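Long-range contacts in beta-galactosidase (Streptococcus pneumoniae, PDB 4CUA), which hydrolyses terminal beta-galactosides as an enzyme, the portion described here being a carbohydrate-binding module that probably adopts the galactose-binding beta-sandwich fold: residues 23-28 / 47-52; 71-76 / 154-159; 87-92 / 170-175; 97-102 / 127-132. One frame throughout, in Å; residues are numbered along the deposited sequence.

Contact 1. Residues 23-28 / 47-52. With CA (calcium ion), chain C; EDO (1,2-ethanediol), chain D; EDO (1,2-ethanediol), chain F.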
# COMPACT_ATOMS: atom_id res chain seq x y z
N SER A 23 -6.53 -3.46 3.74
CA SER A 23 -7.89 -3.68 4.26
C SER A 23 -8.26 -5.18 4.25
O SER A 23 -8.95 -5.66 5.14
CB SER A 23 -8.85 -2.89 3.38
OG SER A 23 -8.74 -3.20 2.04
N ASP A 24 -7.81 -5.90 3.25
CA ASP A 24 -8.05 -7.31 3.05
C ASP A 24 -7.00 -7.83 2.09
O ASP A 24 -6.40 -7.09 1.27
CB ASP A 24 -9.46 -7.56 2.49
CG ASP A 24 -9.86 -8.96 2.54
OD1 ASP A 24 -9.57 -9.66 3.51
OD2 ASP A 24 -10.55 -9.41 1.53
N SER A 25 -6.76 -9.15 2.14
CA SER A 25 -5.84 -9.82 1.29
C SER A 25 -6.21 -11.25 0.93
O SER A 25 -6.85 -11.93 1.75
CB SER A 25 -4.44 -9.91 1.94
OG SER A 25 -4.01 -8.64 2.46
N ASN A 26 -5.78 -11.76 -0.23
CA ASN A 26 -5.75 -13.15 -0.43
C ASN A 26 -4.73 -13.73 0.57
O ASN A 26 -3.59 -13.32 0.58
CB ASN A 26 -5.35 -13.43 -1.86
CG ASN A 26 -5.22 -14.89 -2.17
OD1 ASN A 26 -5.98 -15.69 -1.62
ND2 ASN A 26 -4.27 -15.26 -2.98
N PRO A 27 -5.11 -14.68 1.44
CA PRO A 27 -4.22 -15.01 2.55
C PRO A 27 -2.84 -15.49 2.18
O PRO A 27 -1.91 -15.24 2.96
CB PRO A 27 -5.01 -16.05 3.31
CG PRO A 27 -6.40 -15.61 3.10
CD PRO A 27 -6.46 -15.20 1.66
N SER A 28 -2.65 -16.13 1.06
CA SER A 28 -1.33 -16.61 0.65
C SER A 28 -0.49 -15.49 0.00
O SER A 28 0.69 -15.74 -0.36
CB SER A 28 -1.44 -17.77 -0.37
OG SER A 28 -2.15 -17.32 -1.47
N ASN A 47 5.71 -13.23 -5.52
CA ASN A 47 5.91 -12.30 -4.41
C ASN A 47 5.01 -11.07 -4.62
O ASN A 47 5.25 -10.25 -5.49
CB ASN A 47 7.37 -11.81 -4.35
CG ASN A 47 7.59 -10.88 -3.17
OD1 ASN A 47 7.47 -9.65 -3.32
ND2 ASN A 47 7.87 -11.45 -2.04
N ARG A 48 3.90 -11.05 -3.92
CA ARG A 48 2.89 -10.03 -4.16
C ARG A 48 1.86 -10.01 -3.07
O ARG A 48 1.60 -11.04 -2.44
CB ARG A 48 2.26 -10.23 -5.52
CG ARG A 48 1.73 -11.64 -5.76
CD ARG A 48 1.11 -11.75 -7.12
NE ARG A 48 0.64 -13.09 -7.45
CZ ARG A 48 1.38 -14.02 -8.05
NH1 ARG A 48 2.65 -13.84 -8.34
NH2 ARG A 48 0.82 -15.22 -8.31
N TRP A 49 1.26 -8.82 -2.83
CA TRP A 49 -0.03 -8.74 -2.22
C TRP A 49 -1.06 -8.82 -3.33
O TRP A 49 -0.87 -8.27 -4.42
CB TRP A 49 -0.21 -7.40 -1.52
CG TRP A 49 -1.65 -7.15 -1.15
CD1 TRP A 49 -2.25 -7.53 -0.03
CD2 TRP A 49 -2.65 -6.47 -1.95
NE1 TRP A 49 -3.57 -7.14 -0.03
CE2 TRP A 49 -3.84 -6.51 -1.21
CE3 TRP A 49 -2.63 -5.88 -3.19
CZ2 TRP A 49 -5.02 -5.92 -1.67
CZ3 TRP A 49 -3.81 -5.27 -3.65
CH2 TRP A 49 -4.98 -5.32 -2.88
N THR A 50 -2.15 -9.55 -3.07
CA THR A 50 -3.33 -9.43 -3.94
C THR A 50 -4.53 -9.55 -3.05
O THR A 50 -4.44 -10.00 -1.92
CB THR A 50 -3.41 -10.54 -5.01
OG1 THR A 50 -3.96 -11.72 -4.44
CG2 THR A 50 -2.11 -10.88 -5.69
N ASN A 51 -5.68 -9.18 -3.64
CA ASN A 51 -6.99 -9.50 -3.04
C ASN A 51 -7.71 -10.45 -4.01
O ASN A 51 -8.95 -10.39 -4.11
CB ASN A 51 -7.79 -8.30 -2.67
CG ASN A 51 -8.14 -7.41 -3.83
OD1 ASN A 51 -7.56 -7.54 -4.91
ND2 ASN A 51 -9.06 -6.45 -3.60
N TRP A 52 -6.98 -11.33 -4.64
CA TRP A 52 -7.52 -12.31 -5.59
C TRP A 52 -8.60 -13.14 -4.90
O TRP A 52 -8.41 -13.69 -3.86
CB TRP A 52 -6.41 -13.18 -6.14
CG TRP A 52 -6.89 -14.26 -7.06
CD1 TRP A 52 -7.17 -14.11 -8.40
CD2 TRP A 52 -7.10 -15.63 -6.73
NE1 TRP A 52 -7.59 -15.34 -8.90
CE2 TRP A 52 -7.51 -16.27 -7.92
CE3 TRP A 52 -7.00 -16.37 -5.58
CZ2 TRP A 52 -7.87 -17.64 -7.95
CZ3 TRP A 52 -7.34 -17.75 -5.61
CH2 TRP A 52 -7.76 -18.35 -6.79
CA CA C . 7.80 -7.51 -2.62
C1 EDO D . -2.83 -14.36 -8.38
O1 EDO D . -2.03 -15.32 -9.05
C2 EDO D . -2.93 -14.59 -6.89
O2 EDO D . -1.60 -14.41 -6.32
C1 EDO F . 3.94 -15.36 -1.60
O1 EDO F . 3.29 -14.91 -0.44
C2 EDO F . 3.03 -15.20 -2.81
O2 EDO F . 2.84 -13.79 -3.13
O HOH W 1 -8.73 -15.60 -1.89
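Ser25 and Asn51 bring their CA atoms to 4.5 Å where loop 23-28 passes 47-52, the touching parts running 76° apart, and one backbone bond, from Asn26 N to Thr50 O (2.8 Å), joins them. The indole of Trp49 reaches the loop through its N-H edge. Its CG is anti to the backbone N (chi1 167°), and a chi2 of 88° turns the ring so that Asp24 O and Ser25 OG lie near its plane: NE1 donates to Asp24 O at 3.1 Å, and more weakly to Ser25 OG at 2.9 Å, where the bond is well bent. Ser25 OG is hydrogen-bonded to Ser113 O as well. Asn26 and Thr50 lie side by side and point the same way, Asn26 CB lying 3.4 Å from Thr50 OG1, and Asn26 ND2 and Thr50 OG1 both bond to Asp29 OD2. Thr50 OG1 also accepts from Trp52 N (3.1 Å), an ST turn that fixes the chain as it leaves the strand. A water donates to Asn26 OD1 and to Trp52 O, bridging the segments beside these two partly exposed residues. At the far end of 47-52, Asn47 OD1 binds the calcium ion at 2.3 Å. Short strand 49-50 pairs antiparallel with strand 172-177, Trp49 bonding to Ile173 through the backbone, while the indole of Trp49 packs on Ala59 and Val61 of strand 58-67.

Contact 2. Residues 71-76 / 154-159. With EDO (1,2-ethanediol), chain I; EDO (1,2-ethanediol), chain E.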
# COMPACT_ATOMS: atom_id res chain seq x y z
N LEU A 71 6.86 4.16 16.01
CA LEU A 71 6.01 4.94 15.17
C LEU A 71 6.55 6.34 14.90
O LEU A 71 7.04 6.99 15.82
CB LEU A 71 4.60 5.01 15.79
CG LEU A 71 3.58 5.80 14.97
CD1 LEU A 71 3.07 5.07 13.74
CD2 LEU A 71 2.38 6.13 15.85
N SER A 72 6.40 6.83 13.69
CA SER A 72 6.84 8.17 13.31
C SER A 72 5.98 8.74 12.25
O SER A 72 5.55 8.02 11.33
CB SER A 72 8.26 8.09 12.80
OG SER A 72 8.77 9.39 12.55
N LYS A 73 5.71 10.01 12.32
CA LYS A 73 5.26 10.70 11.17
C LYS A 73 6.41 10.88 10.21
O LYS A 73 7.56 10.98 10.62
CB LYS A 73 4.68 12.11 11.47
CG LYS A 73 3.41 12.09 12.24
CD LYS A 73 2.84 13.52 12.28
CE LYS A 73 1.56 13.52 13.06
NZ LYS A 73 0.93 14.88 13.16
N ARG A 74 6.08 10.93 8.95
CA ARG A 74 7.03 11.29 7.90
C ARG A 74 6.44 12.29 6.96
O ARG A 74 5.22 12.34 6.75
CB ARG A 74 7.40 10.03 7.07
CG ARG A 74 8.05 8.94 7.86
CD ARG A 74 9.51 8.81 7.59
NE ARG A 74 10.15 7.77 8.33
CZ ARG A 74 11.44 7.91 8.70
NH1 ARG A 74 12.04 9.05 8.37
NH2 ARG A 74 12.04 7.00 9.39
N SER A 75 7.32 13.06 6.33
CA SER A 75 6.96 13.98 5.26
C SER A 75 7.00 13.27 3.89
O SER A 75 8.04 12.88 3.40
CB SER A 75 7.93 15.17 5.22
OG SER A 75 7.59 15.98 4.11
N VAL A 76 5.83 13.08 3.30
CA VAL A 76 5.66 12.24 2.13
C VAL A 76 5.12 12.99 0.94
O VAL A 76 4.05 13.64 1.00
CB VAL A 76 4.69 11.04 2.44
CG1 VAL A 76 4.55 10.17 1.20
CG2 VAL A 76 5.14 10.29 3.67
N GLU A 154 2.65 15.60 6.13
CA GLU A 154 3.25 15.00 7.30
C GLU A 154 2.23 14.05 7.94
O GLU A 154 1.18 14.44 8.46
CB GLU A 154 3.66 16.07 8.29
CG GLU A 154 4.52 15.55 9.42
CD GLU A 154 5.09 16.67 10.27
OE1 GLU A 154 4.88 17.86 9.92
OE2 GLU A 154 5.75 16.35 11.28
N THR A 155 2.54 12.76 7.88
CA THR A 155 1.51 11.76 8.19
C THR A 155 2.15 10.50 8.76
O THR A 155 3.31 10.16 8.45
CB THR A 155 0.69 11.44 6.94
OG1 THR A 155 -0.40 10.58 7.32
CG2 THR A 155 1.53 10.76 5.91
N TYR A 156 1.36 9.78 9.57
CA TYR A 156 1.74 8.44 10.04
C TYR A 156 1.59 7.37 8.95
O TYR A 156 2.23 6.31 9.08
CB TYR A 156 0.90 8.01 11.23
CG TYR A 156 1.24 8.75 12.48
CD1 TYR A 156 2.42 8.51 13.14
CD2 TYR A 156 0.31 9.59 13.10
CE1 TYR A 156 2.74 9.14 14.34
CE2 TYR A 156 0.63 10.21 14.30
CZ TYR A 156 1.85 10.00 14.89
OH TYR A 156 2.11 10.63 16.12
N ALA A 157 0.79 7.61 7.92
CA ALA A 157 0.48 6.55 6.94
C ALA A 157 -0.05 7.08 5.67
O ALA A 157 -0.79 8.08 5.66
CB ALA A 157 -0.52 5.58 7.54
N ILE A 158 0.29 6.46 4.56
CA ILE A 158 -0.42 6.65 3.35
C ILE A 158 -0.92 5.32 2.89
O ILE A 158 -0.34 4.30 3.28
CB ILE A 158 0.35 7.43 2.26
CG1 ILE A 158 1.51 6.58 1.73
CG2 ILE A 158 0.76 8.79 2.83
CD1 ILE A 158 1.99 6.97 0.36
N ARG A 159 -1.94 5.35 2.08
CA ARG A 159 -2.47 4.17 1.43
C ARG A 159 -2.99 4.46 0.04
O ARG A 159 -3.31 5.63 -0.31
CB ARG A 159 -3.56 3.48 2.23
CG ARG A 159 -4.91 4.19 2.24
CD ARG A 159 -5.85 3.52 3.23
NE ARG A 159 -7.16 4.15 3.11
CZ ARG A 159 -8.19 3.79 3.89
NH1 ARG A 159 -8.06 2.79 4.76
NH2 ARG A 159 -9.34 4.41 3.73
C1 EDO I . 10.61 13.36 7.35
O1 EDO I . 9.44 13.43 8.14
C2 EDO I . 11.45 12.18 7.70
O2 EDO I . 11.49 11.37 6.53
C1 EDO E . -8.31 -0.07 6.01
O1 EDO E . -8.74 -1.24 6.52
C2 EDO E . -6.75 -0.22 5.82
O2 EDO E . -6.37 0.63 4.87
O HOH W 2 0.59 16.09 10.83
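Tyr156 carries Lys73 on one face of its ring: Lys73 CG stands 3.6 Å from the ring centroid, 9° off the normal, a CH-pi contact over the centre. Lys73 CG is anti to the carbonyl carbon (chi1 -67°), and the extended chain beyond it passes on toward the rim, CE lying 3.7 Å from Tyr156 CE2. Leu71 crosses Tyr156 at about a right angle, its CD2 3.4 Å from CE1. At the edge of the other flat group, the Arg74 guanidinium, and near its plane, NH1 donates to O2 of a 1,2-ethanediol, probably from the crystallisation liquor; NH2 bonds to Gly66 O. Beyond the ring, Lys73 NZ donates to a water at 2.6 Å, which in turn donates to Glu154 O. Arg74 and Thr155 form an antiparallel hydrogen-bonded pair: Arg74 N to Thr155 O and Thr155 N to Arg74 O both measure 2.9 Å, and Ser75 with Glu154 follows as a non-hydrogen-bonded pair. Tyr156 forms the turn between strands 145-155 and 157-163. There the chain leaves strand 70-83 and pairs with strand 58-67, Ile158 bonding to Val63. Such a switch of partners suits the curled antiparallel beta-sandwich of galactose-binding-like modules.

Contact 3. Residues 87-92 / 170-175. With CA (calcium ion), chain C.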
# COMPACT_ATOMS: atom_id res chain seq x y z
N HIS A 87 -3.49 -14.11 -15.32
CA HIS A 87 -4.87 -14.32 -15.76
C HIS A 87 -5.88 -13.80 -14.74
O HIS A 87 -6.93 -13.28 -15.11
CB HIS A 87 -5.12 -15.81 -16.04
CG HIS A 87 -6.50 -16.11 -16.54
ND1 HIS A 87 -6.97 -15.65 -17.75
CD2 HIS A 87 -7.50 -16.84 -16.00
CE1 HIS A 87 -8.22 -16.07 -17.92
NE2 HIS A 87 -8.56 -16.79 -16.87
N GLY A 88 -5.54 -13.92 -13.45
CA GLY A 88 -6.45 -13.60 -12.38
C GLY A 88 -6.44 -12.26 -11.69
O GLY A 88 -7.40 -11.87 -11.08
N VAL A 89 -5.31 -11.51 -11.85
CA VAL A 89 -5.14 -10.25 -11.22
C VAL A 89 -4.45 -9.25 -12.12
O VAL A 89 -3.83 -9.67 -13.12
CB VAL A 89 -4.26 -10.38 -9.91
CG1 VAL A 89 -4.98 -11.24 -8.87
CG2 VAL A 89 -2.87 -10.86 -10.17
N GLY A 90 -4.50 -7.99 -11.74
CA GLY A 90 -3.73 -6.96 -12.43
C GLY A 90 -3.86 -5.63 -11.78
O GLY A 90 -4.31 -5.48 -10.65
N ALA A 91 -3.42 -4.58 -12.50
CA ALA A 91 -3.59 -3.20 -12.03
C ALA A 91 -5.08 -2.90 -11.82
O ALA A 91 -5.94 -3.50 -12.48
CB ALA A 91 -2.99 -2.28 -13.07
N PRO A 92 -5.40 -1.98 -10.93
CA PRO A 92 -6.82 -1.67 -10.67
C PRO A 92 -7.39 -0.76 -11.76
O PRO A 92 -6.65 -0.09 -12.46
CB PRO A 92 -6.77 -0.93 -9.36
CG PRO A 92 -5.36 -0.30 -9.31
CD PRO A 92 -4.49 -1.24 -10.06
N GLY A 170 -8.87 -9.78 -8.94
CA GLY A 170 -8.27 -8.97 -7.90
C GLY A 170 -7.23 -8.03 -8.45
O GLY A 170 -6.91 -8.07 -9.63
N THR A 171 -6.73 -7.20 -7.51
CA THR A 171 -5.65 -6.25 -7.73
C THR A 171 -4.40 -6.89 -7.18
O THR A 171 -4.46 -7.72 -6.27
CB THR A 171 -5.95 -4.93 -7.06
OG1 THR A 171 -7.18 -4.44 -7.64
CG2 THR A 171 -4.86 -3.90 -7.34
N SER A 172 -3.27 -6.50 -7.73
CA SER A 172 -2.01 -7.12 -7.38
C SER A 172 -0.80 -6.16 -7.39
O SER A 172 -0.59 -5.43 -8.34
CB SER A 172 -1.73 -8.26 -8.34
OG SER A 172 -0.50 -8.94 -8.09
N ILE A 173 0.03 -6.26 -6.37
CA ILE A 173 1.21 -5.41 -6.17
C ILE A 173 2.37 -6.26 -5.67
O ILE A 173 2.27 -6.89 -4.64
CB ILE A 173 0.91 -4.33 -5.14
CG1 ILE A 173 -0.15 -3.35 -5.62
CG2 ILE A 173 2.20 -3.54 -4.78
CD1 ILE A 173 -0.66 -2.41 -4.53
N THR A 174 3.50 -6.20 -6.40
CA THR A 174 4.71 -6.92 -5.91
C THR A 174 5.52 -6.09 -4.87
O THR A 174 6.07 -6.66 -3.97
CB THR A 174 5.59 -7.40 -7.04
OG1 THR A 174 6.71 -8.10 -6.47
CG2 THR A 174 6.06 -6.36 -7.97
N GLU A 175 5.50 -4.77 -5.02
CA GLU A 175 6.28 -3.89 -4.12
C GLU A 175 5.76 -2.50 -4.24
O GLU A 175 5.39 -2.08 -5.33
CB GLU A 175 7.78 -3.97 -4.51
CG GLU A 175 8.76 -3.44 -3.47
CD GLU A 175 8.96 -4.27 -2.25
OE1 GLU A 175 8.36 -5.35 -2.09
OE2 GLU A 175 9.78 -3.84 -1.35
CA CA C . 7.80 -7.51 -2.62
O HOH W 3 -7.46 -5.68 -11.26
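Gly90 N donates to Gly170 O at 3.2 Å with an N-H...O angle of 151°, while Ser172 N gives a weak return bond to Gly90 O at 3.3 Å. The same two carbonyls also take CA-H contacts, Gly170 O from Val89 CA and Gly90 O from Thr171 CA. Beside this pairing Val89 points toward 170-175; its CG2, placed between the backbone N and the carbonyl carbon, presses on Ser172 CB at 3.4 Å, tighter than usual van der Waals contact. Two residues after Gly90, Pro92 crosses Thr171 at about a right angle, CD 3.8 Å from Thr171 CG2. The backbone bonds make a single beta bridge, Gly90 with Thr171, by which the loop following strand 70-83 lies against the chain of strand 172-177 in the antiparallel sheet of this galactose-binding-like module. Farther out, Ser172 OG bonds to His84 ND1, and Thr171 N to Asn51 OD1; both hold 170-175 from outside the bridge. Ile173 packs on Val81 and Phe83 of strand 70-83. The chain then turns a corner at Thr174, whose carbonyl O binds the calcium ion at 2.4 Å; Glu175 OE1 binds it at 2.3 Å, and Asn33 O, Asp36 OD1, Leu38 O and Asn47 OD1 complete the site.

Contact 4. Residues 97-102 / 127-132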
# COMPACT_ATOMS: atom_id res chain seq x y z
N ILE A 97 -5.26 7.80 -3.78
CA ILE A 97 -4.17 7.83 -2.81
C ILE A 97 -4.51 8.79 -1.67
O ILE A 97 -4.92 9.96 -1.91
CB ILE A 97 -2.82 8.22 -3.47
CG1 ILE A 97 -2.46 7.22 -4.55
CG2 ILE A 97 -1.72 8.35 -2.44
CD1 ILE A 97 -1.32 7.61 -5.46
N GLU A 98 -4.37 8.33 -0.44
CA GLU A 98 -4.87 9.00 0.76
C GLU A 98 -3.83 9.02 1.83
O GLU A 98 -2.98 8.13 1.87
CB GLU A 98 -6.12 8.23 1.26
CG GLU A 98 -7.26 8.36 0.29
CD GLU A 98 -8.45 7.45 0.57
OE1 GLU A 98 -8.29 6.25 0.91
OE2 GLU A 98 -9.57 7.95 0.43
N TYR A 99 -3.93 9.98 2.76
CA TYR A 99 -3.06 10.08 3.88
C TYR A 99 -3.81 10.23 5.18
O TYR A 99 -4.95 10.78 5.18
CB TYR A 99 -2.02 11.25 3.72
CG TYR A 99 -2.58 12.65 3.77
CD1 TYR A 99 -3.22 13.21 2.68
CD2 TYR A 99 -2.43 13.39 4.91
CE1 TYR A 99 -3.78 14.52 2.73
CE2 TYR A 99 -2.92 14.69 4.96
CZ TYR A 99 -3.57 15.22 3.86
OH TYR A 99 -4.13 16.51 3.92
N TYR A 100 -3.20 9.76 6.25
CA TYR A 100 -3.85 9.65 7.52
C TYR A 100 -3.81 11.03 8.22
O TYR A 100 -2.75 11.64 8.39
CB TYR A 100 -3.22 8.57 8.36
CG TYR A 100 -3.87 8.34 9.70
CD1 TYR A 100 -4.97 7.51 9.80
CD2 TYR A 100 -3.49 9.01 10.84
CE1 TYR A 100 -5.60 7.31 10.99
CE2 TYR A 100 -4.10 8.77 12.06
CZ TYR A 100 -5.21 7.96 12.13
OH TYR A 100 -5.85 7.75 13.37
N VAL A 101 -4.98 11.43 8.72
CA VAL A 101 -5.17 12.71 9.41
C VAL A 101 -5.88 12.56 10.73
O VAL A 101 -6.15 13.56 11.44
CB VAL A 101 -5.99 13.71 8.52
CG1 VAL A 101 -5.28 14.00 7.23
CG2 VAL A 101 -7.41 13.20 8.26
N GLY A 102 -6.15 11.34 11.18
CA GLY A 102 -6.82 11.16 12.47
C GLY A 102 -6.04 11.77 13.61
O GLY A 102 -4.80 11.72 13.64
N ASN A 127 -10.68 9.54 8.96
CA ASN A 127 -9.29 9.63 9.32
C ASN A 127 -8.34 9.73 8.12
O ASN A 127 -7.12 9.75 8.37
CB ASN A 127 -8.94 8.40 10.19
CG ASN A 127 -9.53 8.48 11.57
OD1 ASN A 127 -9.73 9.59 12.09
ND2 ASN A 127 -9.79 7.34 12.21
N TRP A 128 -8.89 9.80 6.93
CA TRP A 128 -8.16 9.90 5.70
C TRP A 128 -8.56 11.12 4.87
O TRP A 128 -9.75 11.48 4.83
CB TRP A 128 -8.40 8.69 4.84
CG TRP A 128 -7.92 7.43 5.52
CD1 TRP A 128 -8.67 6.56 6.22
CD2 TRP A 128 -6.58 6.91 5.53
NE1 TRP A 128 -7.89 5.55 6.76
CE2 TRP A 128 -6.61 5.73 6.29
CE3 TRP A 128 -5.40 7.33 4.98
CZ2 TRP A 128 -5.45 4.97 6.55
CZ3 TRP A 128 -4.23 6.56 5.21
CH2 TRP A 128 -4.30 5.39 5.97
N LYS A 129 -7.57 11.72 4.21
CA LYS A 129 -7.87 12.67 3.16
C LYS A 129 -7.12 12.32 1.90
O LYS A 129 -6.01 11.68 2.00
CB LYS A 129 -7.45 14.09 3.55
CG LYS A 129 -8.29 14.68 4.69
CD LYS A 129 -8.02 16.18 4.78
CE LYS A 129 -8.82 16.74 5.94
NZ LYS A 129 -8.47 18.16 6.14
N PRO A 130 -7.64 12.69 0.73
CA PRO A 130 -6.92 12.42 -0.49
C PRO A 130 -5.72 13.33 -0.69
O PRO A 130 -5.75 14.46 -0.26
CB PRO A 130 -7.93 12.66 -1.59
CG PRO A 130 -8.82 13.74 -1.00
CD PRO A 130 -8.91 13.43 0.46
N VAL A 131 -4.64 12.80 -1.26
CA VAL A 131 -3.52 13.63 -1.61
C VAL A 131 -3.98 14.70 -2.65
O VAL A 131 -4.93 14.53 -3.39
CB VAL A 131 -2.33 12.79 -2.10
CG1 VAL A 131 -1.91 11.91 -0.94
CG2 VAL A 131 -2.59 12.09 -3.42
N THR A 132 -3.25 15.81 -2.67
CA THR A 132 -3.58 16.89 -3.61
C THR A 132 -2.53 17.07 -4.69
O THR A 132 -1.37 16.77 -4.47
CB THR A 132 -3.77 18.22 -2.83
OG1 THR A 132 -2.64 18.52 -2.02
CG2 THR A 132 -4.93 18.11 -1.93
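Tyr100 turns its ring edge toward the face of the Trp128 indole, the centroid of the six-membered ring 5.6 Å from that of the phenol and the planes at 83°, an edge-to-face pair. Tyr100 CG is anti to the backbone N (chi1 -177°), and CB lies over the same six-membered ring as a CH-pi contact. Trp128 CE3 comes to 3.3 Å of Tyr99 C, so the indole is fitted against both the backbone and the tyrosine. Tyr100 and Asn127 lie side by side, with Asn127 CB 3.6 Å from Tyr100 CE1. The backbones are joined by hydrogen bonds: strands 97-100 and 128-130, their directions 141° apart, exchange bonds between Tyr99 and Lys129, with Tyr99 N to Lys129 O at 2.8 Å. The pairing is carried on at both ends: Val131 N donates to Ile97 O, and Val101 N to Asn127 O (2.7 Å), almost straight; Gly102 N adds a weak bond to that carbonyl. The looser part lies at the exposed Lys129 and partly exposed Val101, where Lys129 CG is 4.0 Å from Val101 CG2. Tyr99 meets Lys129 with its CE1-CZ-OH side, CE1 lying 3.8 Å from Lys129 CB, and touches Val153 and Thr155 of strand 145-155. Pro130, whose side chain diverges from that of Glu98, is exposed as well. Trp128 donates from NE1 to Phe122 O and makes a cation-pi contact with Arg159. The indole thus meets a tyrosine edge and a guanidinium, both of which would be expected to sit favourably on the electron-rich ring system, with its N-H satisfied by a backbone carbonyl.

How the contacts relate
From the N terminus, contact 1 comes first and closes a loop of 18 residues that holds Asn33, Asp36 and Leu38 of the calcium site. Contacts 2 and 3 then open in turn, at 71-76 and 87-92, each closing 77 residues, and cross, since 154-159 comes before 170-175. Contact 4, closing 24, is nested in the loops of both. In space they pair differently: contacts 1 and 3 have centres about 9 Å apart and share the calcium ion, whereas contacts 2 and 4, about 10 Å apart, meet through strand 157-163 beside strand 94-100. The two pairs lie on opposite sides of the chain's centre, joined by the same curled sheet.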